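Local coordinates for protein soluble lytic murein transglycosylase (Escherichia coli, PDB 1QSA) that cleaves the glycosidic bonds between N-acetylmuramic acid and N-acetylglucosamine in peptidoglycan, forming a 1,6-anhydro bond in the N-acetylmuramic acid residue, at residues Asn107-Tyr110 against Ala111-Asn114. Sequence-based numbering, arbitrary orientation.
Sequences NYYY and AKWN. With SO4 (sulfate ion), chain F.
Asn107 to Tyr110 and Ala111 to Asn114 are successive turns of one helix, joined by four i to i+4 backbone hydrogen bonds, from Ala111 N to Asn107 O (2.8 Å) through Asn114 N to Tyr110 O (3.0 Å). Tyr110 O also accepts a longer bond from Asn114 ND2 (3.3 Å), which sits above its carbonyl plane. That same ND2 lies over one face of the Tyr110 ring, 3.0 Å from CE2, with amide and ring planes 73° apart. With CG anti to the backbone N (chi1 -172°), the Tyr110 ring runs on beside the Trp113 indole; the planes meet at 37°, with CE1 3.8 Å from Trp113 CE3. Water 2 bridges Tyr110 OH and Asn114 OD1. An alanine replacing Tyr110 would probably leave Asn114 ND2 without this ring face, strip the indole of one aromatic neighbour and remove one end of the water bridge. Trp113 NE1 donates to sulfate O2 at the indole edge (2.8 Å). Lys112 lies beside Tyr108, its CE 3.5 Å from Tyr108 OH; NZ pairs with Glu120 and the hydroxyl bonds Pro96 O. With helices 88-94, 118-129 and 138-148 contacting these side chains, the arrangement is i to i+3 and i to i+4 packing within an alpha-superhelix.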
loop_
_atom_site.group_PDB
_atom_site.type_symbol
_atom_site.label_atom_id
_atom_site.label_comp_id
_atom_site.label_asym_id
_atom_site.label_seq_id
_atom_site.Cartn_x
_atom_site.Cartn_y
_atom_site.Cartn_z
ATOM N N ASN A 107 1.272 -13.466 24.127
ATOM C CA ASN A 107 2.066 -14.092 25.176
ATOM C C ASN A 107 2.014 -13.338 26.507
ATOM O O ASN A 107 2.001 -13.950 27.583
ATOM C CB ASN A 107 3.506 -14.285 24.690
ATOM C CG ASN A 107 3.624 -15.439 23.705
ATOM O OD1 ASN A 107 3.012 -16.495 23.900
ATOM N ND2 ASN A 107 4.422 -15.258 22.664
ATOM N N TYR A 108 1.935 -12.012 26.424
ATOM C CA TYR A 108 1.850 -11.152 27.605
ATOM C C TYR A 108 0.569 -11.472 28.380
ATOM O O TYR A 108 0.598 -11.647 29.608
ATOM C CB TYR A 108 1.849 -9.687 27.159
ATOM C CG TYR A 108 1.604 -8.670 28.256
ATOM C CD1 TYR A 108 2.664 -8.186 29.038
ATOM C CD2 TYR A 108 0.324 -8.151 28.489
ATOM C CE1 TYR A 108 2.457 -7.207 30.018
ATOM C CE2 TYR A 108 0.105 -7.168 29.472
ATOM C CZ TYR A 108 1.177 -6.699 30.226
ATOM O OH TYR A 108 0.966 -5.700 31.158
ATOM N N TYR A 109 -0.561 -11.532 27.673
ATOM C CA TYR A 109 -1.820 -11.847 28.345
ATOM C C TYR A 109 -1.897 -13.276 28.848
ATOM O O TYR A 109 -2.473 -13.517 29.903
ATOM C CB TYR A 109 -3.015 -11.442 27.491
ATOM C CG TYR A 109 -3.099 -9.942 27.434
ATOM C CD1 TYR A 109 -3.358 -9.209 28.597
ATOM C CD2 TYR A 109 -2.854 -9.248 26.253
ATOM C CE1 TYR A 109 -3.370 -7.834 28.586
ATOM C CE2 TYR A 109 -2.858 -7.849 26.233
ATOM C CZ TYR A 109 -3.121 -7.157 27.405
ATOM O OH TYR A 109 -3.151 -5.786 27.407
ATOM N N TYR A 110 -1.260 -14.216 28.150
ATOM C CA TYR A 110 -1.254 -15.598 28.637
ATOM C C TYR A 110 -0.390 -15.617 29.918
ATOM O O TYR A 110 -0.711 -16.317 30.885
ATOM C CB TYR A 110 -0.681 -16.555 27.592
ATOM C CG TYR A 110 -0.829 -18.013 27.958
ATOM C CD1 TYR A 110 -2.082 -18.639 27.940
ATOM C CD2 TYR A 110 0.284 -18.779 28.295
ATOM C CE1 TYR A 110 -2.217 -19.990 28.243
ATOM C CE2 TYR A 110 0.162 -20.136 28.600
ATOM C CZ TYR A 110 -1.091 -20.735 28.571
ATOM O OH TYR A 110 -1.200 -22.083 28.861
ATOM N N ALA A 111 0.681 -14.816 29.942
ATOM C CA ALA A 111 1.531 -14.732 31.144
ATOM C C ALA A 111 0.714 -14.167 32.314
ATOM O O ALA A 111 0.904 -14.578 33.464
ATOM C CB ALA A 111 2.753 -13.857 30.887
ATOM N N LYS A 112 -0.157 -13.199 32.026
ATOM C CA LYS A 112 -1.024 -12.605 33.053
ATOM C C LYS A 112 -1.930 -13.692 33.645
ATOM O O LYS A 112 -2.048 -13.796 34.860
ATOM C CB LYS A 112 -1.853 -11.462 32.452
ATOM C CG LYS A 112 -1.065 -10.170 32.245
ATOM C CD LYS A 112 -0.860 -9.428 33.561
ATOM C CE LYS A 112 -0.048 -8.147 33.383
ATOM N NZ LYS A 112 -0.095 -7.298 34.617
ATOM N N TRP A 113 -2.531 -14.526 32.796
ATOM C CA TRP A 113 -3.385 -15.610 33.293
ATOM C C TRP A 113 -2.591 -16.581 34.178
ATOM O O TRP A 113 -3.058 -16.997 35.254
ATOM C CB TRP A 113 -4.004 -16.387 32.125
ATOM C CG TRP A 113 -4.735 -17.619 32.568
ATOM C CD1 TRP A 113 -5.944 -17.674 33.216
ATOM C CD2 TRP A 113 -4.293 -18.971 32.422
ATOM N NE1 TRP A 113 -6.272 -18.985 33.476
ATOM C CE2 TRP A 113 -5.280 -19.799 32.999
ATOM C CE3 TRP A 113 -3.157 -19.565 31.859
ATOM C CZ2 TRP A 113 -5.164 -21.202 33.027
ATOM C CZ3 TRP A 113 -3.036 -20.958 31.887
ATOM C CH2 TRP A 113 -4.038 -21.759 32.468
ATOM N N ASN A 114 -1.397 -16.950 33.714
ATOM C CA ASN A 114 -0.531 -17.883 34.437
ATOM C C ASN A 114 -0.057 -17.376 35.784
ATOM O O ASN A 114 0.371 -18.165 36.628
ATOM C CB ASN A 114 0.692 -18.236 33.593
ATOM C CG ASN A 114 0.495 -19.499 32.791
ATOM O OD1 ASN A 114 0.528 -20.603 33.334
ATOM N ND2 ASN A 114 0.307 -19.348 31.485
HETATM S S SO4 F . -9.569 -18.951 35.933
HETATM O O1 SO4 F . -10.952 -19.413 35.680
HETATM O O2 SO4 F . -8.765 -19.232 34.723
HETATM O O3 SO4 F . -9.583 -17.505 36.243
HETATM O O4 SO4 F . -9.002 -19.689 37.077
HETATM O O HOH W 1 -0.600 -4.166 33.717
HETATM O O HOH W 2 0.417 -22.642 31.236
#